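Long-range contact in pullulanase (PDB 2WAN), which hydrolyses alpha-1,6-glucosidic linkages in pullulan and probably at the branch points of starch polysaccharides: residues His439-Ser444 and Gln501-Asn506. Sequence-based numbering, arbitrary orientation.
Sequences HVRDFS and QPDTYN
Tyr505 sets its OH over the centre of one face of the His439 imidazole, 3.7 Å above the plane; the rings, tilted by 21° and slid apart, barely overlap. At the imidazole edge, His439 NE2 donates to Asn506 O at 3.0 Å, close to the ring plane and nearly straight (164°). Asp442 OD1 lies at the edge of the Tyr505 ring, the carboxylate almost coplanar with it (8°), and accepts a hydrogen bond from Tyr505 OH on its syn lone pair at 2.7 Å. Over one face of the Arg441 guanidinium, toward its rim, sits Asp503 O. With the chain extended, Arg441 CD comes 3.8 Å from Tyr505 CD2, and Arg441 NH1 forms a salt bridge to the anti lone pair of Asp503 OD1 (3.0 Å); NE pairs with Asp797. His439 ND1 weakly caps helix 440-444, accepting from Arg441 N at 3.1 Å. That helix follows the first strand, 435-438, of the amylase-type catalytic barrel, while Tyr505 and Asn506 open the YNWGYDP motif characteristic of type I pullulanases; the contact ties this motif to the strand's C-terminal end. With ND1 accepting and NE2 donating, His439 is consistent with a neutral, NE2-protonated imidazole joining helix to loop.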
loop_
_atom_site.group_PDB
_atom_site.type_symbol
_atom_site.label_atom_id
_atom_site.label_comp_id
_atom_site.label_asym_id
_atom_site.label_seq_id
_atom_site.Cartn_x
_atom_site.Cartn_y
_atom_site.Cartn_z
ATOM N N HIS A 439 -6.923 16.878 4.404
ATOM C CA HIS A 439 -8.262 16.288 4.553
ATOM C C HIS A 439 -9.314 17.310 4.124
ATOM O O HIS A 439 -9.206 18.485 4.483
ATOM C CB HIS A 439 -8.412 15.918 6.033
ATOM C CG HIS A 439 -9.660 15.165 6.377
ATOM N ND1 HIS A 439 -10.884 15.787 6.563
ATOM C CD2 HIS A 439 -9.858 13.857 6.651
ATOM C CE1 HIS A 439 -11.784 14.880 6.901
ATOM N NE2 HIS A 439 -11.187 13.704 6.971
ATOM N N VAL A 440 -10.309 16.887 3.335
ATOM C CA VAL A 440 -11.307 17.845 2.808
ATOM C C VAL A 440 -12.046 18.614 3.912
ATOM O O VAL A 440 -12.312 19.827 3.754
ATOM C CB VAL A 440 -12.320 17.140 1.865
ATOM C CG1 VAL A 440 -13.406 18.108 1.393
ATOM C CG2 VAL A 440 -11.577 16.548 0.628
ATOM N N ARG A 441 -12.402 17.941 5.013
ATOM C CA ARG A 441 -13.080 18.657 6.088
ATOM C C ARG A 441 -12.094 19.607 6.801
ATOM O O ARG A 441 -12.378 20.805 6.956
ATOM C CB ARG A 441 -13.709 17.698 7.085
ATOM C CG ARG A 441 -14.541 18.422 8.145
ATOM C CD ARG A 441 -15.285 17.458 9.069
ATOM N NE ARG A 441 -16.000 18.190 10.125
ATOM C CZ ARG A 441 -17.224 18.714 10.006
ATOM N NH1 ARG A 441 -17.925 18.595 8.869
ATOM N NH2 ARG A 441 -17.763 19.369 11.042
ATOM N N ASP A 442 -10.920 19.098 7.180
ATOM C CA ASP A 442 -9.958 19.934 7.944
ATOM C C ASP A 442 -9.648 21.240 7.237
ATOM O O ASP A 442 -9.489 22.296 7.872
ATOM C CB ASP A 442 -8.598 19.254 8.121
ATOM C CG ASP A 442 -8.644 17.971 8.900
ATOM O OD1 ASP A 442 -9.702 17.573 9.410
ATOM O OD2 ASP A 442 -7.566 17.344 9.001
ATOM N N PHE A 443 -9.517 21.171 5.912
ATOM C CA PHE A 443 -9.035 22.309 5.116
ATOM C C PHE A 443 -9.820 23.597 5.348
ATOM O O PHE A 443 -9.226 24.684 5.393
ATOM C CB PHE A 443 -9.071 21.932 3.631
ATOM C CG PHE A 443 -8.355 22.906 2.740
ATOM C CD1 PHE A 443 -6.982 23.107 2.880
ATOM C CD2 PHE A 443 -9.061 23.629 1.761
ATOM C CE1 PHE A 443 -6.304 24.005 2.047
ATOM C CE2 PHE A 443 -8.386 24.532 0.915
ATOM C CZ PHE A 443 -7.015 24.729 1.080
ATOM N N SER A 444 -11.141 23.479 5.517
ATOM C CA SER A 444 -12.000 24.672 5.482
ATOM C C SER A 444 -13.071 24.757 6.585
ATOM O O SER A 444 -13.819 25.726 6.642
ATOM C CB SER A 444 -12.692 24.726 4.108
ATOM O OG SER A 444 -13.546 23.594 3.960
ATOM N N GLN A 501 -25.960 12.431 8.812
ATOM C CA GLN A 501 -25.282 13.202 9.858
ATOM C C GLN A 501 -23.871 13.526 9.372
ATOM O O GLN A 501 -22.874 13.024 9.918
ATOM C CB GLN A 501 -25.258 12.413 11.169
ATOM C CG GLN A 501 -26.635 12.204 11.777
ATOM C CD GLN A 501 -26.624 11.213 12.918
ATOM O OE1 GLN A 501 -25.603 10.585 13.200
ATOM N NE2 GLN A 501 -27.762 11.066 13.585
ATOM N N PRO A 502 -23.772 14.368 8.321
ATOM C CA PRO A 502 -22.495 14.474 7.599
ATOM C C PRO A 502 -21.396 15.277 8.295
ATOM O O PRO A 502 -20.300 15.412 7.744
ATOM C CB PRO A 502 -22.896 15.159 6.296
ATOM C CG PRO A 502 -24.049 16.041 6.689
ATOM C CD PRO A 502 -24.789 15.288 7.765
ATOM N N ASP A 503 -21.672 15.785 9.493
ATOM C CA ASP A 503 -20.653 16.535 10.219
ATOM C C ASP A 503 -19.939 15.737 11.313
ATOM O O ASP A 503 -19.174 16.306 12.101
ATOM C CB ASP A 503 -21.218 17.861 10.745
ATOM C CG ASP A 503 -21.704 18.763 9.623
ATOM O OD1 ASP A 503 -20.908 19.072 8.697
ATOM O OD2 ASP A 503 -22.890 19.154 9.657
ATOM N N THR A 504 -20.164 14.426 11.370
ATOM C CA THR A 504 -19.309 13.614 12.221
ATOM C C THR A 504 -17.936 13.569 11.550
ATOM O O THR A 504 -17.819 13.835 10.346
ATOM C CB THR A 504 -19.876 12.214 12.535
ATOM O OG1 THR A 504 -20.107 11.498 11.324
ATOM C CG2 THR A 504 -21.189 12.318 13.334
ATOM N N TYR A 505 -16.904 13.284 12.335
ATOM C CA TYR A 505 -15.534 13.354 11.843
ATOM C C TYR A 505 -14.918 11.981 11.596
ATOM O O TYR A 505 -14.885 11.161 12.497
ATOM C CB TYR A 505 -14.647 14.116 12.850
ATOM C CG TYR A 505 -13.298 14.374 12.224
ATOM C CD1 TYR A 505 -12.258 13.432 12.311
ATOM C CD2 TYR A 505 -13.099 15.518 11.458
ATOM C CE1 TYR A 505 -11.037 13.651 11.673
ATOM C CE2 TYR A 505 -11.885 15.747 10.806
ATOM C CZ TYR A 505 -10.869 14.825 10.919
ATOM O OH TYR A 505 -9.677 15.066 10.277
ATOM N N ASN A 506 -14.349 11.745 10.412
ATOM C CA ASN A 506 -13.487 10.580 10.238
ATOM C C ASN A 506 -12.451 10.792 9.131
ATOM O O ASN A 506 -12.739 11.438 8.116
ATOM C CB ASN A 506 -14.306 9.308 9.943
ATOM C CG ASN A 506 -13.560 8.021 10.294
ATOM O OD1 ASN A 506 -12.685 7.549 9.546
ATOM N ND2 ASN A 506 -13.931 7.426 11.433
#